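Local coordinates for protein pumilio homolog 23 (Arabidopsis thaliana, PDB 5WZJ) that binds RNA sequence-specifically, recognising an 18S rRNA element with its pumilio repeats, and probably regulates translation and mRNA stability, at residues Leu213-Gln224 with Glu249-Cys257; Glu291-Tyr302 with Phe325-Arg335. All coordinates share one frame; numbering follows the deposited sequence.

Contact 1 (Leu213-Gln224 with Glu249-Cys257); sequences LSCSREDMKYLQ and EIIPLILRC
Arg-217, at the start of helix 217-223, faces Arg-256, just beyond the C-terminal end of helix 244-254, with the backbones nearest there at 5.8 Å between their CA atoms. Arg-256 has positive phi and closes that helix in a Schellman motif, a turn after which Ile-254 O and Arg-256 O face the other segment and take donors from its side chains. Ser-216 is the N-cap of helix 217-223, its OG accepting from Asp-219 N.

The two arginines exchange backbone bonds. Arg-217 grips Arg-256 O side-on with NE and NH1, the NH1 bond (2.8 Å) being the straighter at 162° and lying in the carbonyl plane. In return Arg-256 NE reaches Arg-217 O at 2.9 Å from above the carbonyl plane, on the face opposite Lys-221 N. A bend at chi3 (57°) lays the Arg-256 guanidinium between Arg-217 NH1 over one face and the aliphatic Lys-221 CD over the other, 3.7 Å from CZ. The gathered positive charge is probably eased by Glu-276, which forms a salt bridge with Arg-256 NH2, and by Glu-218, bridged to Arg-256 NH1 through a water.

The contact joins the start of the fourth pumilio repeat of the superhelix to its C-terminal end and the residues just after it. Deeper in, Gln-224 has just the amide needed for a carbonyl at the helix end: its extended chain brings NE2 to Ile-254 O at 2.9 Å, nearly straight at 169°. The unbranched Met-220 chain, bent at chi2 and chi3, packs beside it, CG lying 3.5 Å from Leu-253 O. Leu-213 sets one branch against each of two isoleucines, CD1 on Ile-250 CB at 3.7 Å and CD2 on Ile-254 CG1, while Leu-233 and Leu-237 of helix 227-239 extend this apolar core.

Contact 2 (Glu291-Tyr302 with Phe325-Arg335); sequences EVILEVAPESLY and FVIQALISHAR. With nucleotides of chain B.
Leu-294 packs its CD1 against Leu-330 CB and Val-326 CG1, joining helices 291-296 and 325-332, which run parallel (2°) with axes 8.6 Å apart; the small Ala-329 is consistent with this closeness. At the C-terminal ends polar groups take over. Tyr-302, its CG anti to the backbone N (chi1 175°), sends OH to Leu-330 O, a 2.5 Å bond made from above the carbonyl plane, on the face opposite His-333 N. A phenylalanine in its place would probably leave Leu-330 O without its side-chain donor and the ring freer to shift beneath His-333 O.

Arg-335, long enough to reach back, gives NH2 to Ala-297 O (3.0 Å, 158°) and NH1 to His-333 O. A water accepting from NH1 donates to Ala-297 O and Leu-294 O, so Ala-297 O has two partners. His-333 ND1 donates to Ala-329 O at 3.0 Å in the ring plane, which fixes the imidazole with one face over Glu-295 CA, a CH-pi contact 3.8 Å from the centroid.

At the other end, Glu-291 OE1 accepts from both N1 (2.7 Å) and N2 of G7 of chain B, while OE2 is held by Arg-181 in a salt bridge. Gln-328, acceptor and donor at once, matches U5 of chain B: OE1 takes N3 at 2.7 Å and NE2 gives to O2. C6 of G7 of chain B lies over the centre of the Phe-325 ring, 3.4 Å above its plane. Edge-reading side chains beside a stacking ring, presented by parallel helices of successive repeats, are the hallmark of the PUF RNA-binding surface.

Contact 1 closes before contact 2 opens, and their centres lie 19 Å apart on the same side of the chain's centre, within one NOP9-like PUF repeat domain. Contact 1 lies in the fourth pumilio repeat and the residues just beyond, whereas contact 2 bridges the fifth and sixth. The two touch: Ile-251 CG2 meets Leu-301 CD1 at 3.6 Å, and Leu-255 CD2 meets Ile-293 CD1 at 3.7 Å, so helix 244-254 and the residue after it pack on helices 284-296 and 299-310. An apolar seam joins the fourth repeat to the fifth, one step of the right-handed superhelix. Contact 2 holds bases directly; contact 1 approaches the RNA only to about 8 Å between nearest atoms.

Contact 1 (Leu213-Gln224 with Glu249-Cys257)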
loop_
_atom_site.group_PDB
_atom_site.type_symbol
_atom_site.label_atom_id
_atom_site.label_comp_id
_atom_site.label_asym_id
_atom_site.label_seq_id
_atom_site.Cartn_x
_atom_site.Cartn_y
_atom_site.Cartn_z
ATOM N N LEU A 213 19.079 -17.316 2.910
ATOM C CA LEU A 213 18.253 -18.442 2.515
ATOM C C LEU A 213 18.971 -19.778 2.602
ATOM O O LEU A 213 18.349 -20.803 2.333
ATOM C CB LEU A 213 17.741 -18.247 1.085
ATOM C CG LEU A 213 16.827 -17.050 0.852
ATOM C CD1 LEU A 213 16.455 -16.977 -0.619
ATOM C CD2 LEU A 213 15.582 -17.146 1.718
ATOM N N SER A 214 20.255 -19.806 2.940
ATOM C CA SER A 214 20.997 -21.070 2.915
ATOM C C SER A 214 20.970 -21.728 4.291
ATOM O O SER A 214 21.986 -21.920 4.951
ATOM C CB SER A 214 22.427 -20.843 2.450
ATOM O OG SER A 214 23.048 -20.002 3.371
ATOM N N CYS A 215 19.769 -22.038 4.736
ATOM C CA CYS A 215 19.574 -22.804 5.950
ATOM C C CYS A 215 18.867 -24.098 5.568
ATOM O O CYS A 215 18.475 -24.290 4.411
ATOM C CB CYS A 215 18.774 -22.000 6.981
ATOM S SG CYS A 215 17.122 -21.527 6.353
ATOM N N SER A 216 18.703 -24.993 6.545
ATOM C CA SER A 216 18.055 -26.267 6.274
ATOM C C SER A 216 16.588 -26.048 5.932
ATOM O O SER A 216 16.011 -25.009 6.243
ATOM C CB SER A 216 18.191 -27.201 7.482
ATOM O OG SER A 216 17.428 -26.728 8.582
ATOM N N ARG A 217 15.968 -27.053 5.289
ATOM C CA ARG A 217 14.542 -26.946 4.998
ATOM C C ARG A 217 13.721 -26.855 6.279
ATOM O O ARG A 217 12.657 -26.227 6.296
ATOM C CB ARG A 217 14.056 -28.137 4.147
ATOM C CG ARG A 217 14.588 -28.152 2.710
ATOM C CD ARG A 217 14.136 -29.407 1.952
ATOM N NE ARG A 217 12.704 -29.344 1.641
ATOM C CZ ARG A 217 11.755 -30.024 2.277
ATOM N NH1 ARG A 217 10.481 -29.887 1.911
ATOM N NH2 ARG A 217 12.075 -30.844 3.271
ATOM N N GLU A 218 14.184 -27.494 7.349
ATOM C CA GLU A 218 13.454 -27.441 8.612
ATOM C C GLU A 218 13.604 -26.073 9.271
ATOM O O GLU A 218 12.640 -25.550 9.843
ATOM C CB GLU A 218 13.945 -28.561 9.542
ATOM C CG GLU A 218 13.099 -28.769 10.805
ATOM C CD GLU A 218 11.803 -29.508 10.546
ATOM O OE1 GLU A 218 11.562 -29.913 9.389
ATOM O OE2 GLU A 218 11.020 -29.687 11.507
ATOM N N ASP A 219 14.803 -25.476 9.210
ATOM C CA ASP A 219 14.952 -24.096 9.678
ATOM C C ASP A 219 14.048 -23.150 8.888
ATOM O O ASP A 219 13.402 -22.261 9.463
ATOM C CB ASP A 219 16.407 -23.634 9.562
ATOM C CG ASP A 219 17.276 -24.119 10.711
ATOM O OD1 ASP A 219 16.721 -24.602 11.720
ATOM O OD2 ASP A 219 18.512 -24.010 10.598
ATOM N N MET A 220 14.009 -23.321 7.563
ATOM C CA MET A 220 13.145 -22.499 6.716
ATOM C C MET A 220 11.678 -22.640 7.108
ATOM O O MET A 220 10.920 -21.665 7.056
ATOM C CB MET A 220 13.338 -22.887 5.244
ATOM C CG MET A 220 12.531 -22.023 4.261
ATOM S SD MET A 220 13.104 -20.304 4.280
ATOM C CE MET A 220 14.701 -20.477 3.540
ATOM N N LYS A 221 11.250 -23.852 7.482
ATOM C CA LYS A 221 9.859 -24.042 7.889
ATOM C C LYS A 221 9.481 -23.101 9.024
ATOM O O LYS A 221 8.328 -22.653 9.113
ATOM C CB LYS A 221 9.626 -25.507 8.288
ATOM C CG LYS A 221 8.162 -25.878 8.625
ATOM C CD LYS A 221 7.788 -27.342 8.244
ATOM C CE LYS A 221 8.428 -28.388 9.181
ATOM N NZ LYS A 221 8.320 -29.847 8.749
ATOM N N TYR A 222 10.435 -22.754 9.886
ATOM C CA TYR A 222 10.093 -21.861 10.977
ATOM C C TYR A 222 10.400 -20.401 10.678
ATOM O O TYR A 222 9.757 -19.526 11.264
ATOM C CB TYR A 222 10.759 -22.365 12.267
ATOM C CG TYR A 222 10.037 -23.659 12.615
ATOM C CD1 TYR A 222 8.752 -23.623 13.167
ATOM C CD2 TYR A 222 10.575 -24.908 12.277
ATOM C CE1 TYR A 222 8.049 -24.790 13.441
ATOM C CE2 TYR A 222 9.880 -26.084 12.546
ATOM C CZ TYR A 222 8.613 -26.018 13.128
ATOM O OH TYR A 222 7.914 -27.179 13.404
ATOM N N LEU A 223 11.301 -20.111 9.734
ATOM C CA LEU A 223 11.376 -18.743 9.220
ATOM C C LEU A 223 10.046 -18.321 8.596
ATOM O O LEU A 223 9.677 -17.142 8.655
ATOM C CB LEU A 223 12.516 -18.622 8.201
ATOM C CG LEU A 223 13.958 -18.837 8.706
ATOM C CD1 LEU A 223 14.946 -18.685 7.556
ATOM C CD2 LEU A 223 14.342 -17.892 9.852
ATOM N N GLN A 224 9.315 -19.280 8.009
ATOM C CA GLN A 224 8.024 -19.003 7.381
ATOM C C GLN A 224 7.030 -18.395 8.364
ATOM O O GLN A 224 6.209 -17.550 7.984
ATOM C CB GLN A 224 7.436 -20.304 6.806
ATOM C CG GLN A 224 8.071 -20.796 5.515
ATOM C CD GLN A 224 7.461 -22.111 5.050
ATOM O OE1 GLN A 224 6.626 -22.697 5.739
ATOM N NE2 GLN A 224 7.882 -22.582 3.890
ATOM N N GLU A 249 14.741 -18.904 -8.489
ATOM C CA GLU A 249 15.681 -19.582 -7.607
ATOM C C GLU A 249 15.294 -19.420 -6.137
ATOM O O GLU A 249 15.406 -20.375 -5.365
ATOM C CB GLU A 249 17.104 -19.044 -7.842
ATOM C CG GLU A 249 18.236 -20.016 -7.479
ATOM C CD GLU A 249 18.511 -21.054 -8.574
ATOM O OE1 GLU A 249 17.746 -21.129 -9.575
ATOM O OE2 GLU A 249 19.508 -21.792 -8.433
ATOM N N ILE A 250 14.831 -18.234 -5.731
ATOM C CA ILE A 250 14.666 -17.975 -4.302
ATOM C C ILE A 250 13.315 -18.469 -3.787
ATOM O O ILE A 250 13.214 -18.940 -2.648
ATOM C CB ILE A 250 14.879 -16.483 -3.982
ATOM C CG1 ILE A 250 13.837 -15.608 -4.657
ATOM C CG2 ILE A 250 16.286 -16.036 -4.362
ATOM C CD1 ILE A 250 14.153 -14.126 -4.529
ATOM N N ILE A 251 12.246 -18.349 -4.575
ATOM C CA ILE A 251 10.918 -18.717 -4.072
ATOM C C ILE A 251 10.829 -20.213 -3.743
ATOM O O ILE A 251 10.281 -20.548 -2.682
ATOM C CB ILE A 251 9.824 -18.238 -5.033
ATOM C CG1 ILE A 251 9.705 -16.713 -4.985
ATOM C CG2 ILE A 251 8.474 -18.901 -4.695
ATOM C CD1 ILE A 251 8.732 -16.160 -6.024
ATOM N N PRO A 252 11.346 -21.129 -4.576
ATOM C CA PRO A 252 11.341 -22.553 -4.169
ATOM C C PRO A 252 12.100 -22.830 -2.881
ATOM O O PRO A 252 11.708 -23.737 -2.133
ATOM C CB PRO A 252 11.998 -23.268 -5.365
ATOM C CG PRO A 252 11.772 -22.362 -6.518
ATOM C CD PRO A 252 11.783 -20.964 -5.976
ATOM N N LEU A 253 13.177 -22.087 -2.599
ATOM C CA LEU A 253 13.854 -22.229 -1.309
ATOM C C LEU A 253 12.945 -21.800 -0.159
ATOM O O LEU A 253 12.813 -22.508 0.844
ATOM C CB LEU A 253 15.162 -21.421 -1.297
ATOM C CG LEU A 253 16.285 -21.833 -2.257
ATOM C CD1 LEU A 253 17.436 -20.814 -2.262
ATOM C CD2 LEU A 253 16.811 -23.221 -1.922
ATOM N N ILE A 254 12.290 -20.643 -0.293
ATOM C CA ILE A 254 11.385 -20.168 0.755
ATOM C C ILE A 254 10.243 -21.151 0.984
ATOM O O ILE A 254 9.827 -21.381 2.128
ATOM C CB ILE A 254 10.848 -18.770 0.403
ATOM C CG1 ILE A 254 12.010 -17.757 0.372
ATOM C CG2 ILE A 254 9.737 -18.355 1.389
ATOM C CD1 ILE A 254 11.585 -16.364 -0.056
ATOM N N LEU A 255 9.693 -21.721 -0.092
ATOM C CA LEU A 255 8.562 -22.632 0.016
ATOM C C LEU A 255 8.977 -24.068 0.307
ATOM O O LEU A 255 8.101 -24.931 0.408
ATOM C CB LEU A 255 7.713 -22.601 -1.269
ATOM C CG LEU A 255 6.961 -21.279 -1.503
ATOM C CD1 LEU A 255 6.123 -21.330 -2.776
ATOM C CD2 LEU A 255 6.086 -20.929 -0.291
ATOM N N ARG A 256 10.277 -24.337 0.417
ATOM C CA ARG A 256 10.818 -25.670 0.721
ATOM C C ARG A 256 10.492 -26.697 -0.361
ATOM O O ARG A 256 10.292 -27.876 -0.064
ATOM C CB ARG A 256 10.328 -26.170 2.090
ATOM C CG ARG A 256 10.758 -25.247 3.245
ATOM C CD ARG A 256 10.031 -25.548 4.540
ATOM N NE ARG A 256 10.203 -26.929 4.972
ATOM C CZ ARG A 256 9.269 -27.880 4.864
ATOM N NH1 ARG A 256 9.527 -29.119 5.291
ATOM N NH2 ARG A 256 8.081 -27.604 4.328
ATOM N N CYS A 257 10.431 -26.305 -1.633
ATOM C CA CYS A 257 10.077 -27.303 -2.634
ATOM C C CYS A 257 11.169 -27.468 -3.685
ATOM O O CYS A 257 10.905 -27.824 -4.835
ATOM C CB CYS A 257 8.716 -27.005 -3.261
ATOM S SG CYS A 257 8.419 -25.378 -3.842
HETATM O O HOH W 1 11.861 -29.604 6.757
HETATM O O HOH W 2 8.407 -31.850 6.609
HETATM O O HOH W 3 6.986 -25.223 2.865
#

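Contact 2 (Glu291-Tyr302 with Phe325-Arg335)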
loop_
_atom_site.group_PDB
_atom_site.type_symbol
_atom_site.label_atom_id
_atom_site.label_comp_id
_atom_site.label_asym_id
_atom_site.label_seq_id
_atom_site.Cartn_x
_atom_site.Cartn_y
_atom_site.Cartn_z
ATOM N N GLU A 291 1.346 -13.692 0.430
ATOM C CA GLU A 291 0.820 -12.548 -0.319
ATOM C C GLU A 291 1.887 -11.972 -1.235
ATOM O O GLU A 291 1.633 -11.700 -2.412
ATOM C CB GLU A 291 0.331 -11.444 0.621
ATOM C CG GLU A 291 -0.951 -11.716 1.390
ATOM C CD GLU A 291 -1.324 -10.500 2.216
ATOM O OE1 GLU A 291 -1.281 -10.568 3.463
ATOM O OE2 GLU A 291 -1.591 -9.448 1.598
ATOM N N VAL A 292 3.094 -11.788 -0.707
ATOM C CA VAL A 292 4.148 -11.168 -1.497
ATOM C C VAL A 292 4.651 -12.128 -2.570
ATOM O O VAL A 292 4.893 -11.726 -3.713
ATOM C CB VAL A 292 5.285 -10.675 -0.584
ATOM C CG1 VAL A 292 6.419 -10.108 -1.432
ATOM C CG2 VAL A 292 4.755 -9.590 0.363
ATOM N N ILE A 293 4.795 -13.412 -2.227
ATOM C CA ILE A 293 5.166 -14.414 -3.225
ATOM C C ILE A 293 4.231 -14.349 -4.429
ATOM O O ILE A 293 4.672 -14.341 -5.590
ATOM C CB ILE A 293 5.175 -15.819 -2.600
ATOM C CG1 ILE A 293 6.375 -15.969 -1.659
ATOM C CG2 ILE A 293 5.227 -16.877 -3.687
ATOM C CD1 ILE A 293 6.330 -17.237 -0.836
ATOM N N LEU A 294 2.921 -14.304 -4.171
ATOM C CA LEU A 294 1.958 -14.297 -5.271
ATOM C C LEU A 294 2.030 -13.007 -6.075
ATOM O O LEU A 294 1.819 -13.031 -7.293
ATOM C CB LEU A 294 0.542 -14.523 -4.735
ATOM C CG LEU A 294 0.292 -15.940 -4.199
ATOM C CD1 LEU A 294 -1.084 -16.078 -3.552
ATOM C CD2 LEU A 294 0.435 -16.920 -5.348
ATOM N N GLU A 295 2.351 -11.885 -5.420
ATOM C CA GLU A 295 2.475 -10.612 -6.125
ATOM C C GLU A 295 3.667 -10.587 -7.069
ATOM O O GLU A 295 3.611 -9.926 -8.110
ATOM C CB GLU A 295 2.601 -9.458 -5.133
ATOM C CG GLU A 295 1.279 -9.097 -4.514
ATOM C CD GLU A 295 1.423 -8.266 -3.266
ATOM O OE1 GLU A 295 2.419 -7.498 -3.160
ATOM O OE2 GLU A 295 0.529 -8.402 -2.399
ATOM N N VAL A 296 4.775 -11.243 -6.705
ATOM C CA VAL A 296 5.971 -11.207 -7.546
ATOM C C VAL A 296 6.167 -12.470 -8.376
ATOM O O VAL A 296 7.089 -12.507 -9.209
ATOM C CB VAL A 296 7.241 -10.947 -6.705
ATOM C CG1 VAL A 296 7.107 -9.635 -5.970
ATOM C CG2 VAL A 296 7.500 -12.122 -5.740
ATOM N N ALA A 297 5.330 -13.492 -8.197
ATOM C CA ALA A 297 5.599 -14.783 -8.813
ATOM C C ALA A 297 5.582 -14.671 -10.335
ATOM O O ALA A 297 4.657 -14.068 -10.894
ATOM C CB ALA A 297 4.564 -15.812 -8.366
ATOM N N PRO A 298 6.589 -15.206 -11.033
ATOM C CA PRO A 298 6.484 -15.366 -12.485
ATOM C C PRO A 298 5.367 -16.332 -12.843
ATOM O O PRO A 298 4.922 -17.133 -12.021
ATOM C CB PRO A 298 7.852 -15.938 -12.883
ATOM C CG PRO A 298 8.769 -15.515 -11.776
ATOM C CD PRO A 298 7.919 -15.579 -10.532
ATOM N N GLU A 299 4.940 -16.266 -14.111
ATOM C CA GLU A 299 3.722 -16.954 -14.535
ATOM C C GLU A 299 3.757 -18.437 -14.189
ATOM O O GLU A 299 2.812 -18.972 -13.597
ATOM C CB GLU A 299 3.504 -16.766 -16.040
ATOM C CG GLU A 299 2.390 -17.653 -16.592
ATOM C CD GLU A 299 1.954 -17.262 -17.996
ATOM O OE1 GLU A 299 1.739 -16.052 -18.245
ATOM O OE2 GLU A 299 1.828 -18.169 -18.848
ATOM N N SER A 300 4.843 -19.121 -14.556
ATOM C CA SER A 300 4.911 -20.564 -14.346
ATOM C C SER A 300 4.819 -20.903 -12.866
ATOM O O SER A 300 4.185 -21.890 -12.474
ATOM C CB SER A 300 6.215 -21.110 -14.935
ATOM O OG SER A 300 7.331 -20.473 -14.323
ATOM N N LEU A 301 5.455 -20.092 -12.029
ATOM C CA LEU A 301 5.421 -20.354 -10.599
ATOM C C LEU A 301 4.034 -20.062 -10.031
ATOM O O LEU A 301 3.514 -20.844 -9.228
ATOM C CB LEU A 301 6.507 -19.519 -9.915
ATOM C CG LEU A 301 6.860 -19.861 -8.478
ATOM C CD1 LEU A 301 8.348 -19.642 -8.241
ATOM C CD2 LEU A 301 6.045 -18.998 -7.569
ATOM N N TYR A 302 3.408 -18.959 -10.464
ATOM C CA TYR A 302 2.042 -18.659 -10.030
ATOM C C TYR A 302 1.095 -19.790 -10.399
ATOM O O TYR A 302 0.270 -20.214 -9.581
ATOM C CB TYR A 302 1.542 -17.335 -10.640
ATOM C CG TYR A 302 0.077 -17.060 -10.314
ATOM C CD1 TYR A 302 -0.947 -17.657 -11.058
ATOM C CD2 TYR A 302 -0.286 -16.226 -9.248
ATOM C CE1 TYR A 302 -2.288 -17.446 -10.749
ATOM C CE2 TYR A 302 -1.627 -16.002 -8.938
ATOM C CZ TYR A 302 -2.621 -16.622 -9.692
ATOM O OH TYR A 302 -3.954 -16.416 -9.395
ATOM N N PHE A 325 -6.488 -12.783 2.947
ATOM C CA PHE A 325 -5.649 -11.820 2.238
ATOM C C PHE A 325 -4.731 -12.506 1.235
ATOM O O PHE A 325 -4.387 -11.908 0.208
ATOM C CB PHE A 325 -4.848 -10.988 3.233
ATOM C CG PHE A 325 -5.702 -10.091 4.077
ATOM C CD1 PHE A 325 -6.137 -8.863 3.586
ATOM C CD2 PHE A 325 -6.095 -10.488 5.351
ATOM C CE1 PHE A 325 -6.931 -8.032 4.356
ATOM C CE2 PHE A 325 -6.905 -9.675 6.122
ATOM C CZ PHE A 325 -7.314 -8.433 5.631
ATOM N N VAL A 326 -4.338 -13.760 1.503
ATOM C CA VAL A 326 -3.623 -14.534 0.493
ATOM C C VAL A 326 -4.520 -14.791 -0.708
ATOM O O VAL A 326 -4.079 -14.705 -1.861
ATOM C CB VAL A 326 -3.099 -15.857 1.082
ATOM C CG1 VAL A 326 -2.274 -16.603 0.031
ATOM C CG2 VAL A 326 -2.252 -15.603 2.330
ATOM N N ILE A 327 -5.788 -15.120 -0.461
ATOM C CA ILE A 327 -6.707 -15.343 -1.571
ATOM C C ILE A 327 -6.879 -14.056 -2.374
ATOM O O ILE A 327 -6.935 -14.080 -3.610
ATOM C CB ILE A 327 -8.047 -15.893 -1.048
ATOM C CG1 ILE A 327 -7.828 -17.238 -0.355
ATOM C CG2 ILE A 327 -9.057 -16.053 -2.193
ATOM C CD1 ILE A 327 -7.031 -18.256 -1.223
ATOM N N GLN A 328 -6.923 -12.910 -1.688
ATOM C CA GLN A 328 -7.014 -11.640 -2.400
ATOM C C GLN A 328 -5.822 -11.440 -3.328
ATOM O O GLN A 328 -5.983 -11.014 -4.480
ATOM C CB GLN A 328 -7.111 -10.485 -1.410
ATOM C CG GLN A 328 -8.468 -10.350 -0.716
ATOM C CD GLN A 328 -8.487 -9.149 0.210
ATOM O OE1 GLN A 328 -7.925 -8.099 -0.115
ATOM N NE2 GLN A 328 -9.112 -9.300 1.380
ATOM N N ALA A 329 -4.614 -11.736 -2.838
ATOM C CA ALA A 329 -3.428 -11.653 -3.690
ATOM C C ALA A 329 -3.496 -12.672 -4.820
ATOM O O ALA A 329 -3.159 -12.359 -5.968
ATOM C CB ALA A 329 -2.158 -11.855 -2.849
ATOM N N LEU A 330 -3.924 -13.898 -4.520
ATOM C CA LEU A 330 -4.037 -14.911 -5.571
ATOM C C LEU A 330 -5.000 -14.463 -6.667
ATOM O O LEU A 330 -4.684 -14.534 -7.860
ATOM C CB LEU A 330 -4.503 -16.236 -4.978
ATOM C CG LEU A 330 -4.696 -17.383 -5.979
ATOM C CD1 LEU A 330 -3.376 -18.089 -6.286
ATOM C CD2 LEU A 330 -5.677 -18.367 -5.409
ATOM N N ILE A 331 -6.196 -14.027 -6.272
ATOM C CA ILE A 331 -7.194 -13.569 -7.237
ATOM C C ILE A 331 -6.623 -12.453 -8.106
ATOM O O ILE A 331 -6.702 -12.496 -9.342
ATOM C CB ILE A 331 -8.469 -13.109 -6.505
ATOM C CG1 ILE A 331 -9.174 -14.286 -5.822
ATOM C CG2 ILE A 331 -9.427 -12.422 -7.483
ATOM C CD1 ILE A 331 -10.282 -13.848 -4.869
ATOM N N SER A 332 -6.028 -11.441 -7.465
ATOM C CA SER A 332 -5.590 -10.236 -8.170
ATOM C C SER A 332 -4.544 -10.537 -9.226
ATOM O O SER A 332 -4.378 -9.755 -10.168
ATOM C CB SER A 332 -5.004 -9.219 -7.185
ATOM O OG SER A 332 -5.933 -8.903 -6.179
ATOM N N HIS A 333 -3.807 -11.640 -9.077
ATOM C CA HIS A 333 -2.722 -11.955 -9.994
ATOM C C HIS A 333 -3.013 -13.166 -10.867
ATOM O O HIS A 333 -2.094 -13.708 -11.487
ATOM C CB HIS A 333 -1.422 -12.126 -9.205
ATOM C CG HIS A 333 -0.962 -10.851 -8.583
ATOM N ND1 HIS A 333 -1.404 -10.424 -7.349
ATOM C CD2 HIS A 333 -0.156 -9.871 -9.054
ATOM C CE1 HIS A 333 -0.873 -9.245 -7.075
ATOM N NE2 HIS A 333 -0.114 -8.885 -8.095
ATOM N N ALA A 334 -4.277 -13.585 -10.953
ATOM C CA ALA A 334 -4.636 -14.664 -11.865
ATOM C C ALA A 334 -4.273 -14.290 -13.301
ATOM O O ALA A 334 -4.252 -13.116 -13.675
ATOM C CB ALA A 334 -6.128 -14.986 -11.754
ATOM N N ARG A 335 -3.953 -15.308 -14.100
ATOM C CA ARG A 335 -3.333 -15.095 -15.401
ATOM C C ARG A 335 -4.274 -15.283 -16.587
ATOM O O ARG A 335 -4.110 -14.593 -17.592
ATOM C CB ARG A 335 -2.126 -16.029 -15.580
ATOM C CG ARG A 335 -0.917 -15.731 -14.678
ATOM C CD ARG A 335 -0.544 -14.254 -14.723
ATOM N NE ARG A 335 0.887 -14.027 -14.512
ATOM C CZ ARG A 335 1.475 -13.951 -13.316
ATOM N NH1 ARG A 335 0.756 -14.090 -12.187
ATOM N NH2 ARG A 335 2.787 -13.742 -13.247
ATOM P P G B 7 -8.497 -6.746 12.110
ATOM O OP1 G B 7 -9.064 -6.948 13.463
ATOM O OP2 G B 7 -7.923 -5.466 11.637
ATOM O "O5'" G B 7 -7.288 -7.770 11.918
ATOM C "C5'" G B 7 -7.400 -9.112 12.352
ATOM C "C4'" G B 7 -6.173 -9.908 11.981
ATOM O "O4'" G B 7 -6.191 -10.245 10.569
ATOM C "C3'" G B 7 -4.843 -9.199 12.158
ATOM O "O3'" G B 7 -4.432 -9.143 13.511
ATOM C "C2'" G B 7 -3.925 -10.015 11.255
ATOM O "O2'" G B 7 -3.557 -11.226 11.892
ATOM C "C1'" G B 7 -4.866 -10.347 10.088
ATOM N N9 G B 7 -4.681 -9.396 8.982
ATOM C C8 G B 7 -5.133 -8.098 8.911
ATOM N N7 G B 7 -4.760 -7.503 7.816
ATOM C C5 G B 7 -4.011 -8.450 7.132
ATOM C C6 G B 7 -3.345 -8.378 5.880
ATOM O O6 G B 7 -3.293 -7.419 5.109
ATOM N N1 G B 7 -2.708 -9.566 5.543
ATOM C C2 G B 7 -2.703 -10.684 6.340
ATOM N N2 G B 7 -2.026 -11.740 5.866
ATOM N N3 G B 7 -3.316 -10.764 7.514
ATOM C C4 G B 7 -3.945 -9.622 7.845
ATOM P P U B 5 -7.510 0.346 5.184
ATOM O OP1 U B 5 -8.173 1.022 6.324
ATOM O OP2 U B 5 -6.101 -0.117 5.256
ATOM O "O5'" U B 5 -8.401 -0.902 4.753
ATOM C "C5'" U B 5 -9.797 -0.751 4.532
ATOM C "C4'" U B 5 -10.511 -2.076 4.616
ATOM O "O4'" U B 5 -10.116 -2.899 3.485
ATOM C "C3'" U B 5 -10.198 -2.892 5.864
ATOM O "O3'" U B 5 -11.340 -3.666 6.191
ATOM C "C2'" U B 5 -9.083 -3.821 5.383
ATOM O "O2'" U B 5 -8.945 -5.008 6.133
ATOM C "C1'" U B 5 -9.528 -4.103 3.950
ATOM N N1 U B 5 -8.438 -4.444 3.025
ATOM C C2 U B 5 -8.574 -5.615 2.307
ATOM O O2 U B 5 -9.528 -6.356 2.441
ATOM N N3 U B 5 -7.552 -5.898 1.438
ATOM C C4 U B 5 -6.430 -5.131 1.219
ATOM O O4 U B 5 -5.607 -5.528 0.401
ATOM C C5 U B 5 -6.358 -3.925 1.989
ATOM C C6 U B 5 -7.346 -3.621 2.846
ATOM P P U B 6 -12.182 -3.390 7.525
ATOM O OP1 U B 6 -13.559 -3.867 7.247
ATOM O OP2 U B 6 -11.958 -2.008 7.985
ATOM O "O5'" U B 6 -11.485 -4.352 8.584
ATOM C "C5'" U B 6 -12.209 -4.989 9.626
ATOM C "C4'" U B 6 -11.594 -6.326 9.956
ATOM O "O4'" U B 6 -11.935 -7.266 8.902
ATOM C "C3'" U B 6 -10.063 -6.318 10.046
ATOM O "O3'" U B 6 -9.621 -7.225 11.059
ATOM C "C2'" U B 6 -9.634 -6.825 8.668
ATOM O "O2'" U B 6 -8.369 -7.451 8.643
ATOM C "C1'" U B 6 -10.752 -7.813 8.340
ATOM N N1 U B 6 -10.992 -8.025 6.900
ATOM C C2 U B 6 -10.645 -9.253 6.358
ATOM O O2 U B 6 -10.133 -10.148 7.019
ATOM N N3 U B 6 -10.911 -9.395 5.015
ATOM C C4 U B 6 -11.493 -8.459 4.180
ATOM O O4 U B 6 -11.682 -8.730 2.988
ATOM C C5 U B 6 -11.829 -7.219 4.818
ATOM C C6 U B 6 -11.569 -7.043 6.122
HETATM O O HOH W 4 2.275 -13.210 -9.918
#